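Local structure of tyrosine phosphatase (Orf virus, 5NCR) at residues E153-D156 / L162-A165; R10-C15 / V145-T150; T29-T32 / Y36-S39. The protein removes phosphate from phosphorylated substrates as a homodimeric tyrosine phosphatase with triple substrate specificity, and probably blunts the interferon response of the host. The protein carries 2 engineered substitutions. One frame throughout, in Å; residues are numbered along the deposited sequence.

Contact 1 (E153-D156 / L162-A165)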
loop_
_atom_site.group_PDB
_atom_site.type_symbol
_atom_site.label_atom_id
_atom_site.label_comp_id
_atom_site.label_asym_id
_atom_site.label_seq_id
_atom_site.Cartn_x
_atom_site.Cartn_y
_atom_site.Cartn_z
ATOM N N GLU B 153 5.855 8.470 6.423
ATOM C CA GLU B 153 7.055 9.166 6.889
ATOM C C GLU B 153 6.660 10.368 7.767
ATOM O O GLU B 153 7.181 10.507 8.883
ATOM C CB GLU B 153 7.894 9.592 5.679
ATOM C CG GLU B 153 9.282 10.145 5.975
ATOM C CD GLU B 153 10.198 10.111 4.758
ATOM O OE1 GLU B 153 10.870 11.136 4.500
ATOM O OE2 GLU B 153 10.232 9.071 4.052
ATOM N N ILE B 154 5.702 11.200 7.302
ATOM C CA ILE B 154 5.233 12.383 8.032
ATOM C C ILE B 154 4.426 11.950 9.251
ATOM O O ILE B 154 4.624 12.515 10.330
ATOM C CB ILE B 154 4.477 13.413 7.111
ATOM C CG1 ILE B 154 5.417 13.901 5.987
ATOM C CG2 ILE B 154 3.937 14.614 7.962
ATOM C CD1 ILE B 154 4.728 14.599 4.793
ATOM N N ARG B 155 3.553 10.932 9.093
ATOM C CA ARG B 155 2.756 10.417 10.209
ATOM C C ARG B 155 3.655 9.845 11.317
ATOM O O ARG B 155 3.311 9.960 12.489
ATOM C CB ARG B 155 1.744 9.359 9.768
ATOM C CG ARG B 155 0.557 9.236 10.698
ATOM C CD ARG B 155 -0.418 8.213 10.177
ATOM N NE ARG B 155 -1.630 8.143 10.998
ATOM C CZ ARG B 155 -1.788 7.347 12.056
ATOM N NH1 ARG B 155 -0.810 6.531 12.435
ATOM N NH2 ARG B 155 -2.937 7.344 12.726
ATOM N N ASP B 156 4.805 9.274 10.961
ATOM C CA ASP B 156 5.745 8.755 11.954
ATOM C C ASP B 156 6.278 9.912 12.825
ATOM O O ASP B 156 6.435 9.730 14.032
ATOM C CB ASP B 156 6.918 8.010 11.273
ATOM C CG ASP B 156 7.896 7.332 12.227
ATOM O OD1 ASP B 156 7.482 7.008 13.368
ATOM O OD2 ASP B 156 9.085 7.139 11.834
ATOM N N LEU B 162 -3.248 13.808 8.573
ATOM C CA LEU B 162 -4.172 13.554 7.473
ATOM C C LEU B 162 -5.044 12.301 7.677
ATOM O O LEU B 162 -5.079 11.388 6.851
ATOM C CB LEU B 162 -3.332 13.502 6.188
ATOM C CG LEU B 162 -4.015 13.548 4.825
ATOM C CD1 LEU B 162 -5.043 14.672 4.713
ATOM C CD2 LEU B 162 -2.966 13.633 3.758
ATOM N N GLU B 163 -5.705 12.257 8.823
ATOM C CA GLU B 163 -6.578 11.173 9.246
ATOM C C GLU B 163 -7.885 11.248 8.471
ATOM O O GLU B 163 -8.494 10.220 8.172
ATOM C CB GLU B 163 -6.816 11.245 10.780
ATOM C CG GLU B 163 -5.530 11.325 11.611
ATOM C CD GLU B 163 -4.585 10.153 11.450
ATOM O OE1 GLU B 163 -5.090 9.019 11.343
ATOM O OE2 GLU B 163 -3.352 10.364 11.395
ATOM N N ASN B 164 -8.301 12.473 8.127
ATOM C CA ASN B 164 -9.495 12.768 7.353
ATOM C C ASN B 164 -9.367 12.064 5.979
ATOM O O ASN B 164 -8.559 12.465 5.132
ATOM C CB ASN B 164 -9.642 14.288 7.190
ATOM C CG ASN B 164 -10.909 14.718 6.520
ATOM O OD1 ASN B 164 -11.333 14.167 5.523
ATOM N ND2 ASN B 164 -11.551 15.722 7.051
ATOM N N ALA B 165 -10.138 10.971 5.814
ATOM C CA ALA B 165 -10.181 10.130 4.615
ATOM C C ALA B 165 -10.683 10.900 3.395
ATOM O O ALA B 165 -10.176 10.681 2.313
ATOM C CB ALA B 165 -11.050 8.917 4.864
#

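Contact 2 (R10-C15 / V145-T150)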
loop_
_atom_site.group_PDB
_atom_site.type_symbol
_atom_site.label_atom_id
_atom_site.label_comp_id
_atom_site.label_asym_id
_atom_site.label_seq_id
_atom_site.Cartn_x
_atom_site.Cartn_y
_atom_site.Cartn_z
ATOM N N ARG B 10 -8.854 4.088 -4.272
ATOM C CA ARG B 10 -9.487 3.440 -3.130
ATOM C C ARG B 10 -8.495 2.505 -2.420
ATOM O O ARG B 10 -8.477 2.442 -1.185
ATOM C CB ARG B 10 -10.749 2.675 -3.580
ATOM N N LEU B 11 -7.651 1.810 -3.207
ATOM C CA LEU B 11 -6.584 0.926 -2.705
ATOM C C LEU B 11 -5.620 1.783 -1.826
ATOM O O LEU B 11 -5.325 1.407 -0.692
ATOM C CB LEU B 11 -5.807 0.365 -3.904
ATOM C CG LEU B 11 -5.436 -1.099 -3.954
ATOM C CD1 LEU B 11 -6.629 -2.037 -3.651
ATOM C CD2 LEU B 11 -4.917 -1.440 -5.326
ATOM N N LEU B 12 -5.154 2.918 -2.357
ATOM C CA LEU B 12 -4.235 3.827 -1.647
ATOM C C LEU B 12 -4.876 4.480 -0.407
ATOM O O LEU B 12 -4.227 4.563 0.636
ATOM C CB LEU B 12 -3.620 4.885 -2.583
ATOM C CG LEU B 12 -2.497 5.776 -1.996
ATOM C CD1 LEU B 12 -1.354 4.926 -1.358
ATOM C CD2 LEU B 12 -1.961 6.707 -3.051
ATOM N N LEU B 13 -6.163 4.868 -0.503
ATOM C CA LEU B 13 -6.890 5.405 0.642
ATOM C C LEU B 13 -6.899 4.373 1.788
ATOM O O LEU B 13 -6.684 4.754 2.923
ATOM C CB LEU B 13 -8.309 5.780 0.236
ATOM C CG LEU B 13 -9.097 6.525 1.316
ATOM C CD1 LEU B 13 -8.488 7.935 1.594
ATOM C CD2 LEU B 13 -10.552 6.619 0.946
ATOM N N ARG B 14 -7.074 3.063 1.466
ATOM C CA ARG B 14 -7.017 1.956 2.413
ATOM C C ARG B 14 -5.605 1.758 2.928
ATOM O O ARG B 14 -5.469 1.588 4.143
ATOM C CB ARG B 14 -7.560 0.655 1.793
ATOM C CG ARG B 14 -8.016 -0.324 2.855
ATOM C CD ARG B 14 -8.495 -1.635 2.267
ATOM N NE ARG B 14 -8.628 -2.664 3.302
ATOM C CZ ARG B 14 -9.044 -3.906 3.077
ATOM N NH1 ARG B 14 -9.386 -4.286 1.852
ATOM N NH2 ARG B 14 -9.125 -4.776 4.075
ATOM N N CYS B 15 -4.558 1.737 2.027
ATOM C CA CYS B 15 -3.123 1.651 2.407
ATOM C C CYS B 15 -2.758 2.709 3.469
ATOM O O CYS B 15 -1.914 2.453 4.335
ATOM C CB CYS B 15 -2.223 1.830 1.191
ATOM S SG CYS B 15 -2.080 0.373 0.132
ATOM N N VAL B 145 3.215 4.859 -4.761
ATOM C CA VAL B 145 4.183 4.411 -3.762
ATOM C C VAL B 145 4.816 5.634 -3.035
ATOM O O VAL B 145 5.046 5.573 -1.831
ATOM C CB VAL B 145 5.246 3.485 -4.407
ATOM C CG1 VAL B 145 6.399 3.218 -3.441
ATOM C CG2 VAL B 145 4.617 2.165 -4.863
ATOM N N TYR B 146 5.101 6.714 -3.769
ATOM C CA TYR B 146 5.679 7.899 -3.156
ATOM C C TYR B 146 4.682 8.497 -2.163
ATOM O O TYR B 146 5.096 8.908 -1.094
ATOM C CB TYR B 146 6.152 8.938 -4.194
ATOM C CG TYR B 146 6.816 10.142 -3.548
ATOM C CD1 TYR B 146 8.157 10.103 -3.161
ATOM C CD2 TYR B 146 6.080 11.283 -3.232
ATOM C CE1 TYR B 146 8.753 11.186 -2.499
ATOM C CE2 TYR B 146 6.661 12.359 -2.559
ATOM C CZ TYR B 146 7.997 12.306 -2.193
ATOM O OH TYR B 146 8.548 13.387 -1.542
ATOM N N PHE B 147 3.366 8.524 -2.519
ATOM C CA PHE B 147 2.326 9.069 -1.657
ATOM C C PHE B 147 2.284 8.225 -0.371
ATOM O O PHE B 147 2.246 8.767 0.723
ATOM C CB PHE B 147 0.963 9.022 -2.357
ATOM C CG PHE B 147 -0.134 9.760 -1.606
ATOM C CD1 PHE B 147 -0.749 9.185 -0.489
ATOM C CD2 PHE B 147 -0.603 10.990 -2.060
ATOM C CE1 PHE B 147 -1.777 9.859 0.190
ATOM C CE2 PHE B 147 -1.587 11.689 -1.349
ATOM C CZ PHE B 147 -2.191 11.107 -0.247
ATOM N N LEU B 148 2.293 6.910 -0.530
ATOM C CA LEU B 148 2.287 5.939 0.543
ATOM C C LEU B 148 3.469 6.133 1.519
ATOM O O LEU B 148 3.241 6.300 2.718
ATOM C CB LEU B 148 2.287 4.521 -0.047
ATOM C CG LEU B 148 2.320 3.379 0.931
ATOM C CD1 LEU B 148 1.111 3.410 1.894
ATOM C CD2 LEU B 148 2.417 2.088 0.208
ATOM N N LYS B 149 4.700 6.133 0.995
ATOM C CA LYS B 149 5.941 6.270 1.756
ATOM C C LYS B 149 5.961 7.630 2.485
ATOM O O LYS B 149 6.254 7.657 3.669
ATOM C CB LYS B 149 7.137 6.106 0.806
ATOM C CG LYS B 149 8.529 6.230 1.415
ATOM C CD LYS B 149 9.600 5.826 0.373
ATOM C CE LYS B 149 10.892 6.613 0.441
ATOM N NZ LYS B 149 11.814 6.079 1.473
ATOM N N THR B 150 5.592 8.717 1.797
ATOM C CA THR B 150 5.598 10.078 2.322
ATOM C C THR B 150 4.551 10.255 3.421
ATOM O O THR B 150 4.832 10.898 4.419
ATOM C CB THR B 150 5.421 11.081 1.173
ATOM O OG1 THR B 150 6.440 10.807 0.212
ATOM C CG2 THR B 150 5.505 12.520 1.627
#

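Contact 3 (T29-T32 / Y36-S39)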
loop_
_atom_site.group_PDB
_atom_site.type_symbol
_atom_site.label_atom_id
_atom_site.label_comp_id
_atom_site.label_asym_id
_atom_site.label_seq_id
_atom_site.Cartn_x
_atom_site.Cartn_y
_atom_site.Cartn_z
ATOM N N THR B 29 6.678 20.879 12.396
ATOM C CA THR B 29 7.507 19.997 11.585
ATOM C C THR B 29 7.868 20.770 10.333
ATOM O O THR B 29 7.013 21.265 9.628
ATOM C CB THR B 29 6.764 18.676 11.280
ATOM O OG1 THR B 29 6.382 18.067 12.512
ATOM C CG2 THR B 29 7.600 17.694 10.457
ATOM N N ARG B 30 9.145 20.845 10.063
ATOM C CA ARG B 30 9.698 21.510 8.917
ATOM C C ARG B 30 9.614 20.489 7.770
ATOM O O ARG B 30 10.228 19.429 7.843
ATOM C CB ARG B 30 11.141 21.880 9.275
ATOM C CG ARG B 30 11.800 22.818 8.338
ATOM C CD ARG B 30 13.227 23.039 8.783
ATOM N NE ARG B 30 14.188 22.519 7.809
ATOM C CZ ARG B 30 15.489 22.374 8.036
ATOM N NH1 ARG B 30 16.009 22.715 9.210
ATOM N NH2 ARG B 30 16.278 21.867 7.098
ATOM N N LEU B 31 8.796 20.773 6.754
ATOM C CA LEU B 31 8.582 19.875 5.603
ATOM C C LEU B 31 9.636 20.085 4.526
ATOM O O LEU B 31 10.071 19.116 3.883
ATOM C CB LEU B 31 7.190 20.062 4.992
ATOM C CG LEU B 31 5.969 19.915 5.901
ATOM C CD1 LEU B 31 4.825 20.777 5.393
ATOM C CD2 LEU B 31 5.557 18.458 6.061
ATOM N N THR B 32 9.968 21.359 4.262
ATOM C CA THR B 32 11.035 21.786 3.354
ATOM C C THR B 32 11.824 22.856 4.095
ATOM O O THR B 32 11.353 23.321 5.134
ATOM C CB THR B 32 10.504 22.334 2.017
ATOM O OG1 THR B 32 9.663 23.435 2.282
ATOM C CG2 THR B 32 9.765 21.305 1.213
ATOM N N TYR B 36 6.735 24.905 7.030
ATOM C CA TYR B 36 6.508 24.243 8.303
ATOM C C TYR B 36 5.038 23.913 8.452
ATOM O O TYR B 36 4.170 24.632 7.940
ATOM C CB TYR B 36 6.957 25.145 9.469
ATOM C CG TYR B 36 8.435 25.487 9.512
ATOM C CD1 TYR B 36 8.983 26.417 8.635
ATOM C CD2 TYR B 36 9.261 24.960 10.496
ATOM C CE1 TYR B 36 10.326 26.778 8.709
ATOM C CE2 TYR B 36 10.600 25.323 10.588
ATOM C CZ TYR B 36 11.135 26.214 9.681
ATOM O OH TYR B 36 12.462 26.566 9.767
ATOM N N LEU B 37 4.776 22.802 9.141
ATOM C CA LEU B 37 3.453 22.282 9.444
ATOM C C LEU B 37 3.294 22.382 10.952
ATOM O O LEU B 37 4.174 21.954 11.678
ATOM C CB LEU B 37 3.339 20.813 8.951
ATOM C CG LEU B 37 2.119 19.987 9.353
ATOM C CD1 LEU B 37 0.841 20.675 8.947
ATOM C CD2 LEU B 37 2.147 18.621 8.682
ATOM N N GLY B 38 2.196 22.978 11.399
ATOM C CA GLY B 38 1.944 23.136 12.819
ATOM C C GLY B 38 0.490 23.205 13.193
ATOM O O GLY B 38 -0.395 23.083 12.337
ATOM N N SER B 39 0.252 23.408 14.503
ATOM C CA SER B 39 -1.073 23.496 15.103
ATOM C C SER B 39 -1.372 24.941 15.530
ATOM O O SER B 39 -0.550 25.836 15.314
ATOM C CB SER B 39 -1.110 22.595 16.334
ATOM O OG SER B 39 -0.264 23.142 17.333
#

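Contact 1 (E153-D156 / L162-A165)
The loop that connects helix 140-158 to helix 165-177 in the dual-specificity phosphatase domain is tied back to the first of these helices by a salt bridge between R155 and E163. R155 sits close to the C-terminal end of its helix. Its CG stands opposite the backbone N (chi1 -156°), and from there the chain runs extended to NE, reaching the loop. The guanidinium then meets the carboxylate side-on, using NE and NH2, with one bond to each oxygen. R155 NE gives a hydrogen bond of 2.8 Å to E163 OE2, while R155 NH2 reaches E163 OE1 at 3.1 Å. The longer bond is the straighter one, at 165° at the hydrogen, and it lies almost in the guanidinium plane. The NE bond is more bent, but it enters on the syn lone pair of OE2. The two flat groups are turned 57° apart, so this is a twisted bidentate pair and not a coplanar one. E163 gets there through a bend at chi2, and its chain crosses that of R155 at about a right angle.

E163 OE2 has a second donor, the backbone N of F161, so OE2 binds both the helix side chain and a backbone N-H of its own loop. The next residue, N164, is the N-cap of helix 165-177, with OD1 on F167 N and ND2 on D81 and D82. The E163 side chain also touches N117, in the signature phosphate-binding loop of the family.

With three N-H groups directed at a single carboxylate, E163 is probably held in its charged form. The paired bonds also restrict rotation of the guanidinium about its last torsions, at a site that lies near the protein surface.

Contact 2 (R10-C15 / V145-T150)
Helices 7-15 and 140-158 run nearly parallel here, their local axes 10.3 Å apart at a crossing angle of -16°, and C15 and L148 have the closest CA atoms, at 7.2 Å. This is apolar helix-helix packing that sets the N-terminal helix on helix 140-158, right beside the dimer interface. L12 does most of the work. Its CG lies anti to the backbone N (chi1 -172°), which carries the fork of the side chain across to the other helix, one methyl to each of two neighbours. L12 CD2 rests 3.8 Å from F147 CD1, approaching the ring obliquely and touching CB and CG as well. L12 CD1 lies 3.9 Å from L148 CB. Beyond this pair, I172 and V176 of helix 165-177 pack on both L12 and F147, so three helices share the same apolar layer. On a part of helix 140-158 that does not meet segment 10-15, T150 OG1 bonds back to Y146 O at 2.7 Å and lies over one face of the Y146 ring, offset toward the rim.

The second subunit packs on the same helices: its F144 lies against L148, and its C15 forms the interchain disulfide with C15 SG. The sulfur stands beside its own backbone N, leaving the CB of C15 to make the contact within the chain, 3.8 Å from L148 CD1.

Contact 3 (T29-T32 / Y36-S39)
T29 O is met by two donors from the facing strand: L37 N at 2.8 Å, and the weaker CA-H of Y36, with CA 3.3 Å away. The pairing belongs to a beta hairpin of strands 29-30 and 35-38 at the edge of the mixed sheet. T29 and L37 form a hydrogen-bonded antiparallel pair, and the return bond from T29 N to L37 O is also 2.8 Å and nearly straight at 166°. R30 and Y36 make the adjoining non-hydrogen-bonded pair. Past it, L31 and T32 both face V35 in a classic beta bulge.

The two faces of the hairpin differ in character. On the face of T29 and L37, helices 118-134 and 140-158 pack against the strands, and T29 OG1 is hydrogen-bonded to R158. L31 adds to this side, its CD1 lying 3.9 Å from L37 CB as the two leucines cross. On the other face, R30 and Y36 lie side by side and point the same way, while F55 meets the tyrosine ring edge-to-face. The arginine touches through its aliphatic part, not through its charge: CG, anti to the backbone N, makes a CH-pi contact over one face of Y36. R30 CG stands 3.9 Å from the ring centroid, 23° off the normal, and toward the rim at CE2.

Overall arrangement
Along the chain, contact 2 opens first with helix 7-15, contact 3 follows at the hairpin, helix 140-158 then returns to complete contact 2, and contact 1 comes last. Contacts 1 and 2 share that helix and have centres about 11 Å apart; they meet where L13 packs on A165. Contact 3 lies about 13 Å from contact 1, centre to centre, joined to it by I154 against L31. Contacts 2 and 3 do not touch, with centres about 21 Å apart. Helix 140-158 thus links the region beside the disulfide-bonded dimer interface, around L148, with the hairpin at the edge of the sheet, which I154 reaches.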